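Local coordinates for putative aspartate aminotransferase (Thermus thermophilus, PDB 1IUG), which probably catalyses pyridoxal-phosphate-dependent transfer of amino groups, perhaps between aspartate and 2-oxoglutarate, at residues L42-E45 with T49-E52; A66-L71 with E88-I93; P275-F280 with V284-L289. One frame throughout, in Å; residues are numbered along the deposited sequence.

How the contacts relate
The three contacts use different secondary-structure elements, and their chemistry differs with their place in the fold. Contact 1, partly buried, lies where helix 30-47 gives way to strand 52-57, an outermost strand, within this chain, of the seven-stranded sheet, and is polar, built on one arginine, backbone carbonyls and water. Contact 2 belongs to the same part of the fold, its centre about 21 Å from that of contact 1, but is buried: two helices meet there, their direct contacts between aliphatic and aromatic carbons, with one water bridging at the side. Contact 3, also buried, lies across the chain's centre from contact 1, in the smaller sheet. It mixes both modes, combining a backbone hydrogen bond with a methyl group over a tyrosine ring.

Contact 1: L42-E45 with T49-E52; sequences LLRE and TEGE
Arg44 meets the loop at 49-52 chiefly through backbone oxygens, although the carboxylate of Glu50 lies close by. Its NE donates weakly to Thr49 O, at 2.9 Å and an N-H...O angle of only 128°, with that oxygen at the edge of the guanidinium and near its plane. Bends at chi2 (-63°) and chi3 (-81°) fold the arginine over the loop instead of letting it extend from the helix. The fold also brings its CD to 3.1 Å from Gly51 O, a close carbon-oxygen approach. The CG2 methyl of Thr49 also packs against CD, at 3.8 Å.

Glu50 illustrates how nearness of charge differs from a salt bridge. Its OE2 is 4.0 Å from Arg44 NH2 but well out of the guanidinium plane, where no N-H points at it, so any attraction is probably electrostatic without direction. Glu52 is reached through water: the molecule takes a weak bond from Arg44 NH1 in the guanidinium plane and donates to Glu52 OE1, 2.9 Å away. That same carboxylate oxygen forms a salt bridge with Arg40, one turn earlier on helix 30-47.

The backbone adds a weak bond of its own, Thr49 N to Arg44 O at 3.4 Å. The direct bonds between Arg44 and the loop are thus both weak. A firmer element is the ST turn that shapes the loop, in which Thr49 OG1 accepts from Gly51 N at 2.9 Å; Glu172 is hydrogen-bonded to this hydroxyl and also to Glu50 N. With weak direct bonds, a water bridge and an undirected charge pair, the chemistry implies that within this contact Arg44 is probably steadied by several weak partners together, none of them a salt bridge.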
loop_
_atom_site.group_PDB
_atom_site.type_symbol
_atom_site.label_atom_id
_atom_site.label_comp_id
_atom_site.label_asym_id
_atom_site.label_seq_id
_atom_site.Cartn_x
_atom_site.Cartn_y
_atom_site.Cartn_z
ATOM N N LEU A 42 2.238 -20.109 -0.672
ATOM C CA LEU A 42 1.915 -20.221 -2.089
ATOM C C LEU A 42 2.841 -19.356 -2.960
ATOM O O LEU A 42 3.267 -19.778 -4.033
ATOM C CB LEU A 42 0.446 -19.865 -2.327
ATOM C CG LEU A 42 -0.559 -20.849 -1.719
ATOM C CD1 LEU A 42 -1.967 -20.302 -1.846
ATOM C CD2 LEU A 42 -0.443 -22.216 -2.400
ATOM N N LEU A 43 3.156 -18.155 -2.489
ATOM C CA LEU A 43 4.044 -17.250 -3.220
ATOM C C LEU A 43 5.444 -17.852 -3.250
ATOM O O LEU A 43 6.224 -17.624 -4.174
ATOM C CB LEU A 43 4.060 -15.876 -2.547
ATOM C CG LEU A 43 2.815 -15.023 -2.811
ATOM C CD1 LEU A 43 2.656 -13.945 -1.754
ATOM C CD2 LEU A 43 2.907 -14.420 -4.204
ATOM N N ARG A 44 5.727 -18.633 -2.214
ATOM C CA ARG A 44 6.980 -19.349 -2.020
ATOM C C ARG A 44 7.144 -20.329 -3.182
ATOM O O ARG A 44 8.198 -20.387 -3.815
ATOM C CB ARG A 44 6.861 -20.091 -0.692
ATOM C CG ARG A 44 7.945 -19.848 0.314
ATOM C CD ARG A 44 9.294 -20.289 -0.159
ATOM N NE ARG A 44 9.445 -21.734 0.031
ATOM C CZ ARG A 44 9.140 -22.397 1.148
ATOM N NH1 ARG A 44 8.656 -21.764 2.213
ATOM N NH2 ARG A 44 9.327 -23.709 1.205
ATOM N N GLU A 45 6.080 -21.076 -3.467
ATOM C CA GLU A 45 6.064 -22.039 -4.565
ATOM C C GLU A 45 6.097 -21.315 -5.906
ATOM O O GLU A 45 6.784 -21.738 -6.826
ATOM C CB GLU A 45 4.797 -22.890 -4.521
ATOM C CG GLU A 45 4.680 -23.836 -3.351
ATOM C CD GLU A 45 3.390 -24.646 -3.401
ATOM O OE1 GLU A 45 2.941 -24.992 -4.521
ATOM O OE2 GLU A 45 2.822 -24.931 -2.323
ATOM N N THR A 49 11.495 -20.866 -4.666
ATOM C CA THR A 49 12.592 -20.561 -3.761
ATOM C C THR A 49 12.467 -21.323 -2.453
ATOM O O THR A 49 11.384 -21.752 -2.070
ATOM C CB THR A 49 12.698 -19.034 -3.462
ATOM O OG1 THR A 49 13.813 -18.792 -2.591
ATOM C CG2 THR A 49 11.437 -18.514 -2.793
ATOM N N GLU A 50 13.602 -21.528 -1.802
ATOM C CA GLU A 50 13.637 -22.208 -0.519
ATOM C C GLU A 50 13.655 -21.109 0.542
ATOM O O GLU A 50 13.629 -21.384 1.740
ATOM C CB GLU A 50 14.905 -23.061 -0.414
ATOM C CG GLU A 50 14.777 -24.263 0.513
ATOM C CD GLU A 50 13.791 -25.297 -0.006
ATOM O OE1 GLU A 50 13.968 -25.767 -1.153
ATOM O OE2 GLU A 50 12.840 -25.638 0.733
ATOM N N GLY A 51 13.684 -19.859 0.074
ATOM C CA GLY A 51 13.713 -18.709 0.959
ATOM C C GLY A 51 12.360 -18.242 1.458
ATOM O O GLY A 51 11.447 -19.041 1.649
ATOM N N GLU A 52 12.229 -16.933 1.659
ATOM C CA GLU A 52 10.990 -16.348 2.164
ATOM C C GLU A 52 10.439 -15.269 1.244
ATOM O O GLU A 52 11.188 -14.571 0.565
ATOM C CB GLU A 52 11.223 -15.720 3.543
ATOM C CG GLU A 52 11.786 -16.652 4.608
ATOM C CD GLU A 52 10.787 -17.684 5.109
ATOM O OE1 GLU A 52 9.566 -17.515 4.903
ATOM O OE2 GLU A 52 11.231 -18.674 5.726
HETATM O O HOH W 1 7.799 -19.627 3.907
#

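Contact 2: A66-L71 with E88-I93; sequences ALVKNL and ERFYEI. With PO4 (phosphate ion), chain C.
The Phe90 ring receives the CG2 methyl of Val68 obliquely, at its CE2 corner, 3.6 Å away. Another flat group on helix 85-96, the guanidinium of Arg89, has a phosphate ion at its edge: NH2 donates to O3 of the ion at 2.7 Å, near the guanidinium plane. This phosphate probably came from the crystallisation liquor. Thr61 also bonds to Arg89 NH2, and Trp229 of the second subunit packs against the arginine.

Val68 carries the contact from helix 60-71. With CG1 anti to the backbone N (chi1 175°), Val68 turns its CG2 to Phe90 and to Ile93 CG2, the latter 3.9 Å from Val68 CG2. The one polar link between the segments is indirect, a water that accepts from Lys69 NZ and donates to Ile93 O. Within helix 60-71, Asn70 ND2 turns back to Ala66 O at 2.8 Å, lying in the carbonyl plane on a lone pair.

Val68 and Phe90 also both rest on Leu126 of strand 124-128. Helices packed side by side on a mostly parallel sheet, with helix 85-96 making the beta-alpha-beta crossover from strand 77-82 to 100-105, are characteristic of the large domain of fold-type I pyridoxal-phosphate enzymes.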
loop_
_atom_site.group_PDB
_atom_site.type_symbol
_atom_site.label_atom_id
_atom_site.label_comp_id
_atom_site.label_asym_id
_atom_site.label_seq_id
_atom_site.Cartn_x
_atom_site.Cartn_y
_atom_site.Cartn_z
ATOM N N ALA A 66 12.300 -1.563 -1.491
ATOM C CA ALA A 66 12.604 -2.335 -0.289
ATOM C C ALA A 66 13.705 -3.357 -0.546
ATOM O O ALA A 66 14.537 -3.614 0.326
ATOM C CB ALA A 66 11.358 -3.027 0.221
ATOM N N LEU A 67 13.687 -3.947 -1.739
ATOM C CA LEU A 67 14.683 -4.938 -2.131
ATOM C C LEU A 67 16.062 -4.287 -2.152
ATOM O O LEU A 67 17.004 -4.799 -1.548
ATOM C CB LEU A 67 14.348 -5.501 -3.518
ATOM C CG LEU A 67 15.213 -6.606 -4.148
ATOM C CD1 LEU A 67 14.396 -7.312 -5.212
ATOM C CD2 LEU A 67 16.507 -6.054 -4.760
ATOM N N VAL A 68 16.158 -3.152 -2.845
ATOM C CA VAL A 68 17.408 -2.409 -2.987
ATOM C C VAL A 68 17.961 -1.895 -1.657
ATOM O O VAL A 68 19.139 -2.091 -1.353
ATOM C CB VAL A 68 17.235 -1.229 -3.979
ATOM C CG1 VAL A 68 18.500 -0.372 -4.037
ATOM C CG2 VAL A 68 16.902 -1.760 -5.364
ATOM N N LYS A 69 17.095 -1.253 -0.873
ATOM C CA LYS A 69 17.449 -0.690 0.433
ATOM C C LYS A 69 17.945 -1.727 1.439
ATOM O O LYS A 69 18.870 -1.468 2.203
ATOM C CB LYS A 69 16.230 -0.009 1.070
ATOM C CG LYS A 69 15.801 1.336 0.507
ATOM C CD LYS A 69 16.891 2.365 0.630
ATOM C CE LYS A 69 16.464 3.725 0.097
ATOM N NZ LYS A 69 15.071 3.750 -0.416
ATOM N N ASN A 70 17.292 -2.881 1.469
ATOM C CA ASN A 70 17.637 -3.919 2.426
ATOM C C ASN A 70 18.745 -4.898 2.059
ATOM O O ASN A 70 19.090 -5.759 2.865
ATOM C CB ASN A 70 16.374 -4.681 2.836
ATOM C CG ASN A 70 15.427 -3.833 3.664
ATOM O OD1 ASN A 70 15.380 -3.955 4.884
ATOM N ND2 ASN A 70 14.671 -2.966 3.002
ATOM N N LEU A 71 19.294 -4.774 0.855
ATOM C CA LEU A 71 20.368 -5.665 0.416
ATOM C C LEU A 71 21.654 -4.926 0.085
ATOM O O LEU A 71 22.709 -5.540 -0.036
ATOM C CB LEU A 71 19.931 -6.492 -0.793
ATOM C CG LEU A 71 18.938 -7.612 -0.491
ATOM C CD1 LEU A 71 18.496 -8.255 -1.785
ATOM C CD2 LEU A 71 19.564 -8.632 0.446
ATOM N N GLU A 88 14.888 1.599 -16.150
ATOM C CA GLU A 88 15.199 2.957 -15.935
ATOM C C GLU A 88 14.876 3.085 -14.491
ATOM O O GLU A 88 15.678 3.467 -13.659
ATOM C CB GLU A 88 14.329 3.949 -16.713
ATOM C CG GLU A 88 14.152 5.308 -16.030
ATOM C CD GLU A 88 15.020 6.398 -16.651
ATOM O OE1 GLU A 88 16.000 6.801 -15.989
ATOM O OE2 GLU A 88 14.704 6.832 -17.773
ATOM N N ARG A 89 13.648 2.751 -14.188
ATOM C CA ARG A 89 13.092 2.827 -12.845
ATOM C C ARG A 89 14.001 2.326 -11.719
ATOM O O ARG A 89 14.132 2.957 -10.663
ATOM C CB ARG A 89 11.768 2.071 -12.836
ATOM C CG ARG A 89 10.621 2.810 -12.142
ATOM C CD ARG A 89 10.283 2.212 -10.790
ATOM N NE ARG A 89 8.832 2.234 -10.598
ATOM C CZ ARG A 89 7.933 2.791 -11.404
ATOM N NH1 ARG A 89 8.326 3.389 -12.522
ATOM N NH2 ARG A 89 6.646 2.749 -11.092
ATOM N N PHE A 90 14.614 1.190 -11.912
ATOM C CA PHE A 90 15.512 0.629 -10.947
ATOM C C PHE A 90 16.754 1.511 -10.659
ATOM O O PHE A 90 17.253 1.585 -9.521
ATOM C CB PHE A 90 15.910 -0.746 -11.453
ATOM C CG PHE A 90 15.608 -1.880 -10.542
ATOM C CD1 PHE A 90 15.565 -3.175 -11.047
ATOM C CD2 PHE A 90 15.423 -1.664 -9.180
ATOM C CE1 PHE A 90 15.336 -4.242 -10.221
ATOM C CE2 PHE A 90 15.201 -2.750 -8.333
ATOM C CZ PHE A 90 15.157 -4.042 -8.856
ATOM N N TYR A 91 17.251 2.141 -11.729
ATOM C CA TYR A 91 18.390 3.034 -11.696
ATOM C C TYR A 91 18.151 4.205 -10.734
ATOM O O TYR A 91 18.991 4.498 -9.881
ATOM C CB TYR A 91 18.679 3.544 -13.116
ATOM C CG TYR A 91 19.657 4.706 -13.188
ATOM C CD1 TYR A 91 21.009 4.524 -12.897
ATOM C CD2 TYR A 91 19.228 5.992 -13.538
ATOM C CE1 TYR A 91 21.910 5.590 -12.947
ATOM C CE2 TYR A 91 20.126 7.066 -13.595
ATOM C CZ TYR A 91 21.464 6.854 -13.296
ATOM O OH TYR A 91 22.363 7.899 -13.334
ATOM N N GLU A 92 16.995 4.854 -10.872
ATOM C CA GLU A 92 16.625 5.984 -10.018
ATOM C C GLU A 92 16.519 5.557 -8.556
ATOM O O GLU A 92 16.951 6.278 -7.661
ATOM C CB GLU A 92 15.306 6.605 -10.479
ATOM C CG GLU A 92 15.345 7.234 -11.872
ATOM C CD GLU A 92 13.986 7.766 -12.320
ATOM O OE1 GLU A 92 13.100 7.975 -11.461
ATOM O OE2 GLU A 92 13.799 7.975 -13.538
ATOM N N ILE A 93 15.947 4.381 -8.318
ATOM C CA ILE A 93 15.814 3.850 -6.960
ATOM C C ILE A 93 17.200 3.637 -6.341
ATOM O O ILE A 93 17.414 3.932 -5.162
ATOM C CB ILE A 93 15.022 2.513 -6.955
ATOM C CG1 ILE A 93 13.540 2.782 -7.227
ATOM C CG2 ILE A 93 15.209 1.771 -5.627
ATOM C CD1 ILE A 93 12.694 1.535 -7.340
HETATM P P PO4 C . 3.384 3.043 -13.576
HETATM O O1 PO4 C . 2.621 4.187 -12.889
HETATM O O2 PO4 C . 4.029 3.517 -14.883
HETATM O O3 PO4 C . 4.439 2.451 -12.650
HETATM O O4 PO4 C . 2.320 1.939 -13.926
HETATM O O HOH W 2 15.230 4.225 -3.412
#

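Contact 3: P275-F280 with V284-L289; sequences PVPKRF and VAAFYL
Ala286 opens the contact along the strand, its O accepting from Val276 N at 3.2 Å and 153°, with the donor lying above the carbonyl plane. Its CB faces the other segment and meets Val276 CG2 at 3.9 Å; Arg322, predicted to bind substrate, approaches the same alanine. Phe287 follows, in an antiparallel non-hydrogen-bonded pair with Pro275 whose CA atoms are 4.7 Å apart and whose side chains diverge. The ring of Tyr288 comes nearer the loop: with CG beside its backbone N (chi1 -84°), it lies beneath Val276. The CG2 methyl sits over the ring centre, 4.0 Å from the centroid, in a CH-pi contact, while Pro275 O lies at the ring edge, 3.7 Å from CE1. A serine at Tyr288 would probably leave Val276 CG2 without its aromatic floor and open a gap beside Pro275 O.

Strand 285-288 runs between 274-275, outermost within this chain, and 320-323, antiparallel to both. Helix 250-270 packs against Ala285 and supplies Tyr265, which bonds to Ala286 N and meets the Phe287 ring, while Val320 of strand 320-323 touches both Val276 and Tyr288.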
loop_
_atom_site.group_PDB
_atom_site.type_symbol
_atom_site.label_atom_id
_atom_site.label_comp_id
_atom_site.label_asym_id
_atom_site.label_seq_id
_atom_site.Cartn_x
_atom_site.Cartn_y
_atom_site.Cartn_z
ATOM N N PRO A 275 7.215 -5.472 -34.651
ATOM C CA PRO A 275 7.390 -5.711 -33.212
ATOM C C PRO A 275 8.517 -4.844 -32.653
ATOM O O PRO A 275 9.487 -4.548 -33.350
ATOM C CB PRO A 275 7.773 -7.191 -33.158
ATOM C CG PRO A 275 7.059 -7.763 -34.328
ATOM C CD PRO A 275 7.329 -6.737 -35.399
ATOM N N VAL A 276 8.387 -4.442 -31.393
ATOM C CA VAL A 276 9.396 -3.610 -30.746
ATOM C C VAL A 276 10.597 -4.391 -30.196
ATOM O O VAL A 276 11.741 -4.030 -30.465
ATOM C CB VAL A 276 8.774 -2.740 -29.625
ATOM C CG1 VAL A 276 9.844 -1.920 -28.924
ATOM C CG2 VAL A 276 7.715 -1.829 -30.206
ATOM N N PRO A 277 10.355 -5.475 -29.435
ATOM C CA PRO A 277 11.463 -6.260 -28.875
ATOM C C PRO A 277 12.023 -7.369 -29.773
ATOM O O PRO A 277 11.411 -7.746 -30.771
ATOM C CB PRO A 277 10.834 -6.849 -27.621
ATOM C CG PRO A 277 9.452 -7.180 -28.102
ATOM C CD PRO A 277 9.058 -5.954 -28.907
ATOM N N LYS A 278 13.205 -7.867 -29.406
ATOM C CA LYS A 278 13.872 -8.960 -30.119
ATOM C C LYS A 278 13.497 -10.240 -29.373
ATOM O O LYS A 278 13.254 -11.282 -29.975
ATOM C CB LYS A 278 15.399 -8.799 -30.075
ATOM C CG LYS A 278 15.942 -7.472 -30.589
ATOM C CD LYS A 278 15.569 -7.229 -32.051
ATOM C CE LYS A 278 16.119 -5.898 -32.578
ATOM N NZ LYS A 278 16.902 -5.124 -31.565
ATOM N N ARG A 279 13.511 -10.140 -28.046
ATOM C CA ARG A 279 13.159 -11.227 -27.140
ATOM C C ARG A 279 11.749 -10.918 -26.663
ATOM O O ARG A 279 11.497 -9.853 -26.094
ATOM C CB ARG A 279 14.113 -11.235 -25.950
ATOM C CG ARG A 279 15.370 -12.065 -26.129
ATOM C CD ARG A 279 15.045 -13.526 -26.368
ATOM N NE ARG A 279 15.995 -14.404 -25.685
ATOM C CZ ARG A 279 15.995 -14.641 -24.374
ATOM N NH1 ARG A 279 15.097 -14.064 -23.581
ATOM N NH2 ARG A 279 16.883 -15.478 -23.856
ATOM N N PHE A 280 10.840 -11.861 -26.862
ATOM C CA PHE A 280 9.451 -11.643 -26.497
ATOM C C PHE A 280 8.994 -12.134 -25.133
ATOM O O PHE A 280 9.173 -13.299 -24.780
ATOM C CB PHE A 280 8.538 -12.211 -27.589
ATOM C CG PHE A 280 8.855 -11.696 -28.962
ATOM C CD1 PHE A 280 9.894 -12.256 -29.705
ATOM C CD2 PHE A 280 8.142 -10.634 -29.501
ATOM C CE1 PHE A 280 10.219 -11.758 -30.967
ATOM C CE2 PHE A 280 8.454 -10.129 -30.760
ATOM C CZ PHE A 280 9.496 -10.691 -31.494
ATOM N N VAL A 284 3.083 -8.896 -22.670
ATOM C CA VAL A 284 2.519 -7.839 -23.503
ATOM C C VAL A 284 3.035 -7.914 -24.936
ATOM O O VAL A 284 4.093 -8.491 -25.192
ATOM C CB VAL A 284 2.876 -6.444 -22.887
ATOM C CG1 VAL A 284 4.383 -6.290 -22.769
ATOM C CG2 VAL A 284 2.276 -5.300 -23.698
ATOM N N ALA A 285 2.240 -7.398 -25.873
ATOM C CA ALA A 285 2.611 -7.352 -27.287
ATOM C C ALA A 285 2.786 -5.879 -27.655
ATOM O O ALA A 285 1.831 -5.095 -27.598
ATOM C CB ALA A 285 1.530 -7.995 -28.151
ATOM N N ALA A 286 4.017 -5.496 -27.984
ATOM C CA ALA A 286 4.323 -4.114 -28.339
ATOM C C ALA A 286 4.553 -3.953 -29.837
ATOM O O ALA A 286 5.293 -4.727 -30.447
ATOM C CB ALA A 286 5.537 -3.631 -27.557
ATOM N N PHE A 287 3.919 -2.936 -30.419
ATOM C CA PHE A 287 4.034 -2.669 -31.850
ATOM C C PHE A 287 4.415 -1.235 -32.175
ATOM O O PHE A 287 4.024 -0.300 -31.472
ATOM C CB PHE A 287 2.705 -2.949 -32.561
ATOM C CG PHE A 287 2.246 -4.372 -32.473
ATOM C CD1 PHE A 287 1.202 -4.724 -31.624
ATOM C CD2 PHE A 287 2.839 -5.355 -33.253
ATOM C CE1 PHE A 287 0.753 -6.040 -31.554
ATOM C CE2 PHE A 287 2.399 -6.674 -33.193
ATOM C CZ PHE A 287 1.352 -7.019 -32.340
ATOM N N TYR A 288 5.172 -1.067 -33.255
ATOM C CA TYR A 288 5.543 0.263 -33.724
ATOM C C TYR A 288 4.351 0.742 -34.548
ATOM O O TYR A 288 3.776 -0.032 -35.322
ATOM C CB TYR A 288 6.786 0.213 -34.623
ATOM C CG TYR A 288 8.098 0.211 -33.879
ATOM C CD1 TYR A 288 8.908 -0.926 -33.855
ATOM C CD2 TYR A 288 8.538 1.349 -33.203
ATOM C CE1 TYR A 288 10.124 -0.930 -33.176
ATOM C CE2 TYR A 288 9.754 1.355 -32.519
ATOM C CZ TYR A 288 10.540 0.210 -32.512
ATOM O OH TYR A 288 11.737 0.207 -31.834
ATOM N N LEU A 289 3.944 1.989 -34.339
ATOM C CA LEU A 289 2.830 2.565 -35.084
ATOM C C LEU A 289 3.195 2.688 -36.561
ATOM O O LEU A 289 4.337 3.001 -36.901
ATOM C CB LEU A 289 2.483 3.954 -34.538
ATOM C CG LEU A 289 1.628 4.048 -33.274
ATOM C CD1 LEU A 289 1.642 5.473 -32.757
ATOM C CD2 LEU A 289 0.208 3.599 -33.573
#